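Local atomic coordinates of single-stranded DNA-binding protein (Thermoanaerobacter tengcongensis, PDB entry 4GS3), a protein that probably binds single-stranded DNA, the chain here being the OB-fold N-terminal domain of a longer PriB-like protein of the SSB family. Residues G18-P23 and F36-E41; I54-R59 and V97-I102. All coordinates share one frame; numbering follows the deposited sequence.

Contact 1: residues G18-P23 and F36-E41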
loop_
_atom_site.group_PDB
_atom_site.type_symbol
_atom_site.label_atom_id
_atom_site.label_comp_id
_atom_site.label_asym_id
_atom_site.label_seq_id
_atom_site.Cartn_x
_atom_site.Cartn_y
_atom_site.Cartn_z
ATOM N N GLY A 18 4.941 -0.230 -8.089
ATOM C CA GLY A 18 5.080 -1.673 -8.140
ATOM C C GLY A 18 3.738 -2.359 -8.305
ATOM O O GLY A 18 2.751 -1.717 -8.715
ATOM N N LYS A 19 3.711 -3.649 -8.029
ATOM C CA LYS A 19 2.530 -4.454 -8.263
ATOM C C LYS A 19 1.981 -5.010 -6.974
ATOM O O LYS A 19 2.706 -5.432 -6.071
ATOM C CB LYS A 19 2.843 -5.630 -9.206
ATOM C CG LYS A 19 3.014 -5.130 -10.655
ATOM C CD LYS A 19 3.256 -6.179 -11.662
ATOM C CE LYS A 19 3.634 -5.603 -13.026
ATOM N NZ LYS A 19 3.471 -6.720 -14.000
ATOM N N VAL A 20 0.655 -5.041 -6.861
ATOM C CA VAL A 20 -0.010 -5.674 -5.742
ATOM C C VAL A 20 0.401 -7.128 -5.734
ATOM O O VAL A 20 0.155 -7.839 -6.740
ATOM C CB VAL A 20 -1.542 -5.496 -5.838
ATOM C CG1 VAL A 20 -2.252 -6.251 -4.702
ATOM C CG2 VAL A 20 -1.935 -4.011 -5.854
ATOM N N PHE A 21 0.990 -7.593 -4.661
ATOM C CA PHE A 21 1.589 -8.933 -4.573
ATOM C C PHE A 21 0.774 -9.880 -3.746
ATOM O O PHE A 21 0.683 -11.073 -4.023
ATOM C CB PHE A 21 3.005 -8.786 -4.049
ATOM C CG PHE A 21 3.843 -10.064 -4.138
ATOM C CD1 PHE A 21 4.185 -10.580 -5.377
ATOM C CD2 PHE A 21 4.268 -10.692 -2.980
ATOM C CE1 PHE A 21 4.987 -11.738 -5.412
ATOM C CE2 PHE A 21 5.044 -11.822 -3.062
ATOM C CZ PHE A 21 5.385 -12.347 -4.267
ATOM N N THR A 22 0.181 -9.391 -2.665
ATOM C CA THR A 22 -0.769 -10.142 -1.872
ATOM C C THR A 22 -2.076 -9.324 -1.857
ATOM O O THR A 22 -2.057 -8.118 -2.045
ATOM C CB THR A 22 -0.270 -10.384 -0.451
ATOM O OG1 THR A 22 -0.241 -9.130 0.264
ATOM C CG2 THR A 22 1.091 -11.050 -0.402
ATOM N N PRO A 23 -3.221 -9.984 -1.674
ATOM C CA PRO A 23 -4.493 -9.263 -1.804
ATOM C C PRO A 23 -4.753 -8.307 -0.633
ATOM O O PRO A 23 -4.282 -8.474 0.474
ATOM C CB PRO A 23 -5.539 -10.333 -1.838
ATOM C CG PRO A 23 -4.886 -11.478 -1.174
ATOM C CD PRO A 23 -3.442 -11.432 -1.474
ATOM N N PHE A 36 -7.303 -1.628 4.947
ATOM C CA PHE A 36 -6.803 -2.846 4.357
ATOM C C PHE A 36 -5.267 -2.811 4.312
ATOM O O PHE A 36 -4.689 -1.744 4.108
ATOM C CB PHE A 36 -7.303 -2.994 2.951
ATOM C CG PHE A 36 -8.813 -3.107 2.884
ATOM C CD1 PHE A 36 -9.578 -1.950 2.931
ATOM C CD2 PHE A 36 -9.411 -4.315 2.820
ATOM C CE1 PHE A 36 -10.945 -2.029 2.900
ATOM C CE2 PHE A 36 -10.811 -4.401 2.746
ATOM C CZ PHE A 36 -11.555 -3.263 2.794
ATOM N N ASN A 37 -4.663 -3.952 4.472
ATOM C CA ASN A 37 -3.237 -4.122 4.308
ATOM C C ASN A 37 -2.960 -4.977 3.084
ATOM O O ASN A 37 -3.731 -5.894 2.778
ATOM C CB ASN A 37 -2.687 -4.907 5.522
ATOM C CG ASN A 37 -2.737 -4.161 6.821
ATOM O OD1 ASN A 37 -2.440 -2.976 6.920
ATOM N ND2 ASN A 37 -3.096 -4.872 7.871
ATOM N N PHE A 38 -1.842 -4.735 2.399
ATOM C CA PHE A 38 -1.408 -5.594 1.323
ATOM C C PHE A 38 0.099 -5.414 1.148
ATOM O O PHE A 38 0.670 -4.436 1.613
ATOM C CB PHE A 38 -2.151 -5.342 0.020
ATOM C CG PHE A 38 -1.916 -4.025 -0.634
ATOM C CD1 PHE A 38 -2.624 -2.898 -0.259
ATOM C CD2 PHE A 38 -0.993 -3.900 -1.653
ATOM C CE1 PHE A 38 -2.461 -1.693 -0.893
ATOM C CE2 PHE A 38 -0.816 -2.691 -2.300
ATOM C CZ PHE A 38 -1.568 -1.598 -1.918
ATOM N N ILE A 39 0.725 -6.333 0.415
ATOM C CA ILE A 39 2.128 -6.231 0.079
ATOM C C ILE A 39 2.299 -5.799 -1.361
ATOM O O ILE A 39 1.620 -6.311 -2.256
ATOM C CB ILE A 39 2.799 -7.609 0.288
ATOM C CG1 ILE A 39 2.638 -8.079 1.742
ATOM C CG2 ILE A 39 4.270 -7.589 -0.156
ATOM C CD1 ILE A 39 3.148 -7.127 2.786
ATOM N N LEU A 40 3.210 -4.855 -1.571
ATOM C CA LEU A 40 3.575 -4.355 -2.887
ATOM C C LEU A 40 4.932 -4.925 -3.262
ATOM O O LEU A 40 5.881 -4.822 -2.472
ATOM C CB LEU A 40 3.617 -2.814 -2.856
ATOM C CG LEU A 40 3.683 -2.141 -4.223
ATOM C CD1 LEU A 40 2.333 -2.195 -4.899
ATOM C CD2 LEU A 40 4.192 -0.712 -4.075
ATOM N N GLU A 41 5.056 -5.479 -4.469
ATOM C CA GLU A 41 6.337 -5.920 -5.007
ATOM C C GLU A 41 6.937 -4.803 -5.830
ATOM O O GLU A 41 6.326 -4.354 -6.820
ATOM C CB GLU A 41 6.137 -7.173 -5.870
ATOM C CG GLU A 41 7.384 -7.726 -6.492
ATOM C CD GLU A 41 7.079 -8.886 -7.426
ATOM O OE1 GLU A 41 6.387 -8.600 -8.427
ATOM O OE2 GLU A 41 7.520 -10.008 -7.127
#
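K19 and E41 face each other as an antiparallel hydrogen-bonded pair. K19 N gives to E41 O at 3.0 Å. E41 N returns a bond to K19 O at 2.8 Å. V20 and L40 form the next, non-hydrogen-bonded pair. After V20 the strand ends, but the chain stays on its partner. F21 N donates to I39 O at 2.8 Å, and T22 N adds a weak bond to the same oxygen. T22 then uses its side chain where a strand would use a backbone carbonyl. OG1 sits between the backbone N and the carbonyl carbon (chi1 69°) and accepts from I39 N at 3.0 Å, with an N-H...O angle of 148°. Its CG2 packs on CB and CG1 of I39. An alanine here, lacking OG1 and CG2, would probably leave I39 N without this acceptor and open a gap beside I39 CB and CG1, though the backbone bonds to I39 O would stay.

The buried side is that of V20, F38 and L40. V20 and F38 cross at about a right angle, V20 CG2 meeting F38 CE2 at 4.0 Å. L40 CD1 rests tightly, 3.5 Å from K19 O. F38 and L40 also touch I54, so this face belongs to the barrel interior. The other side is more open to solvent. There the exposed F21 ring lies obliquely beside the E41 carboxylate, their planes 37° apart, with F21 CE1 3.5 Å from E41 OE2. Y51 meets the F21 ring and hydrogen-bonds E41 OE2. K19 NZ forms a salt bridge with E107. Inner side chains are thus wholly apolar; the outer side mixes F21 and I39 with charged K19 and E41, and a threonine hydroxyl prolongs the backbone pairing beyond the strand.

Contact 2: residues I54-R59 and V97-I102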
loop_
_atom_site.group_PDB
_atom_site.type_symbol
_atom_site.label_atom_id
_atom_site.label_comp_id
_atom_site.label_asym_id
_atom_site.label_seq_id
_atom_site.Cartn_x
_atom_site.Cartn_y
_atom_site.Cartn_z
ATOM N N ILE A 54 1.848 -2.095 2.728
ATOM C CA ILE A 54 1.010 -0.948 2.483
ATOM C C ILE A 54 -0.266 -1.065 3.345
ATOM O O ILE A 54 -0.812 -2.157 3.492
ATOM C CB ILE A 54 0.591 -0.835 1.002
ATOM C CG1 ILE A 54 1.748 -1.091 0.027
ATOM C CG2 ILE A 54 -0.075 0.489 0.731
ATOM C CD1 ILE A 54 2.930 -0.157 0.129
ATOM N N THR A 55 -0.751 0.061 3.822
ATOM C CA THR A 55 -2.052 0.179 4.472
ATOM C C THR A 55 -2.833 1.242 3.752
ATOM O O THR A 55 -2.284 2.319 3.488
ATOM C CB THR A 55 -1.918 0.497 5.955
ATOM O OG1 THR A 55 -1.226 -0.583 6.598
ATOM C CG2 THR A 55 -3.277 0.760 6.623
ATOM N N ILE A 56 -4.082 0.956 3.438
ATOM C CA ILE A 56 -4.885 1.895 2.721
ATOM C C ILE A 56 -6.312 1.880 3.216
ATOM O O ILE A 56 -6.907 0.834 3.501
ATOM C CB ILE A 56 -4.792 1.564 1.216
ATOM C CG1 ILE A 56 -5.438 2.663 0.389
ATOM C CG2 ILE A 56 -5.371 0.184 0.862
ATOM C CD1 ILE A 56 -4.908 2.681 -1.057
ATOM N N SER A 57 -6.883 3.082 3.290
ATOM C CA SER A 57 -8.287 3.292 3.579
ATOM C C SER A 57 -9.132 3.010 2.347
ATOM O O SER A 57 -8.756 3.355 1.244
ATOM C CB SER A 57 -8.531 4.741 3.931
ATOM O OG SER A 57 -9.924 4.966 4.050
ATOM N N ASN A 58 -10.305 2.432 2.554
ATOM C CA ASN A 58 -11.136 2.253 1.357
ATOM C C ASN A 58 -11.670 3.592 0.868
ATOM O O ASN A 58 -12.116 3.581 -0.262
ATOM C CB ASN A 58 -12.273 1.270 1.494
ATOM C CG ASN A 58 -13.357 1.704 2.425
ATOM O OD1 ASN A 58 -13.129 2.583 3.243
ATOM N ND2 ASN A 58 -14.504 1.095 2.320
ATOM N N ARG A 59 -11.508 4.679 1.564
ATOM C CA ARG A 59 -11.774 5.984 0.943
ATOM C C ARG A 59 -10.888 6.258 -0.251
ATOM O O ARG A 59 -11.258 7.010 -1.107
ATOM C CB ARG A 59 -11.536 7.164 1.885
ATOM C CG ARG A 59 -11.939 6.999 3.304
ATOM C CD ARG A 59 -12.282 8.281 4.018
ATOM N NE ARG A 59 -13.708 8.164 4.149
ATOM C CZ ARG A 59 -14.594 8.793 3.383
ATOM N NH1 ARG A 59 -15.873 8.498 3.511
ATOM N NH2 ARG A 59 -14.183 9.673 2.475
ATOM N N VAL A 97 3.575 1.393 5.038
ATOM C CA VAL A 97 3.458 2.600 4.241
ATOM C C VAL A 97 1.977 2.925 4.247
ATOM O O VAL A 97 1.175 2.230 3.606
ATOM C CB VAL A 97 4.016 2.417 2.848
ATOM C CG1 VAL A 97 3.806 3.730 2.055
ATOM C CG2 VAL A 97 5.473 2.003 2.855
ATOM N N PHE A 98 1.605 3.981 4.944
ATOM C CA PHE A 98 0.235 4.418 5.065
ATOM C C PHE A 98 -0.051 5.317 3.878
ATOM O O PHE A 98 0.470 6.422 3.760
ATOM C CB PHE A 98 0.033 5.146 6.390
ATOM C CG PHE A 98 -1.400 5.419 6.726
ATOM C CD1 PHE A 98 -2.171 4.453 7.352
ATOM C CD2 PHE A 98 -1.960 6.624 6.454
ATOM C CE1 PHE A 98 -3.469 4.694 7.706
ATOM C CE2 PHE A 98 -3.288 6.890 6.789
ATOM C CZ PHE A 98 -4.044 5.911 7.408
ATOM N N ALA A 99 -0.900 4.826 2.947
ATOM C CA ALA A 99 -1.088 5.487 1.692
ATOM C C ALA A 99 -1.863 6.788 1.868
ATOM O O ALA A 99 -2.841 6.854 2.574
ATOM C CB ALA A 99 -1.830 4.556 0.718
ATOM N N ARG A 100 -1.373 7.800 1.162
ATOM C CA ARG A 100 -2.085 9.067 1.008
ATOM C C ARG A 100 -2.632 9.208 -0.400
ATOM O O ARG A 100 -3.641 9.925 -0.577
ATOM C CB ARG A 100 -1.138 10.231 1.357
ATOM C CG ARG A 100 -0.933 10.235 2.844
ATOM C CD ARG A 100 -0.172 11.494 3.205
ATOM N NE ARG A 100 1.294 11.396 2.867
ATOM C CZ ARG A 100 2.306 11.658 3.689
ATOM N NH1 ARG A 100 3.555 11.562 3.279
ATOM N NH2 ARG A 100 2.107 12.042 4.943
ATOM N N ASP A 101 -2.007 8.630 -1.405
ATOM C CA ASP A 101 -2.428 8.738 -2.775
ATOM C C ASP A 101 -2.084 7.453 -3.455
ATOM O O ASP A 101 -1.040 6.839 -3.182
ATOM C CB ASP A 101 -1.744 9.908 -3.513
ATOM C CG ASP A 101 -2.389 9.952 -4.910
ATOM O OD1 ASP A 101 -3.616 9.960 -5.059
ATOM O OD2 ASP A 101 -1.692 9.931 -5.923
ATOM N N ILE A 102 -2.991 6.995 -4.323
ATOM C CA ILE A 102 -2.750 5.797 -5.099
ATOM C C ILE A 102 -3.303 6.048 -6.506
ATOM O O ILE A 102 -4.389 6.641 -6.645
ATOM C CB ILE A 102 -3.312 4.534 -4.464
ATOM C CG1 ILE A 102 -2.833 3.221 -5.164
ATOM C CG2 ILE A 102 -4.825 4.576 -4.365
ATOM C CD1 ILE A 102 -2.919 1.982 -4.273
HETATM O O HOH W 1 -4.883 5.273 3.664
#
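I54 CG1 is anti to the carbonyl carbon (chi1 -44°), and its chain runs on to put CD1 3.9 Å from V97 CB; the two side chains lie side by side, pointing the same way. I56 has CG1 anti to the backbone N (chi1 -171°). Its extended chain carries CD1 over A99 CB at 4.0 Å and on to I102, where I56 CD1 is 3.8 Å from I102 CG2. I56 and I102 cross at about a right angle. On the other face T55 CG2 meets the F98 ring obliquely, 3.9 Å from F98 CD1.

The backbones pair in parallel. T55 N donates to V97 O at 2.9 Å. A99 N donates to T55 O at 2.9 Å. Beyond A99 the strands part, and a water spans the gap. It accepts from S57 N and donates to A99 O at 2.8 Å. T55 OG1 is hydrogen-bonded to T96 OG1.

The chain turns a corner at R100, where R100 and D101 form a classic beta bulge opposite E75. Past this corner I102 is buried beside I56. Strand 49-57 lies between strands 33-43 and 93-105 in the sheet, while strand 71-82 flanks 93-105 and sends I74 against both I54 and I102.

Contacts 1 and 2 follow each other along the chain, and their centres are about 11 Å apart. Strands 33-43 and 49-57 are neighbours in one sheet and join them directly. F36 O lies 2.8 Å from I56 N, a probable hydrogen bond of the backbone. N37 OD1 and T55 OG1 lie 2.7 Å apart and probably share another. The two contacts thus run 14-20, 33-43, 49-57 and 93-105 into one curved sheet; strand 71-82 pairs with both 14-20 and 93-105 and closes the ring, as in an OB-fold barrel. No nucleic acid is bound in this model, so neither contact can be assigned to a DNA-binding surface.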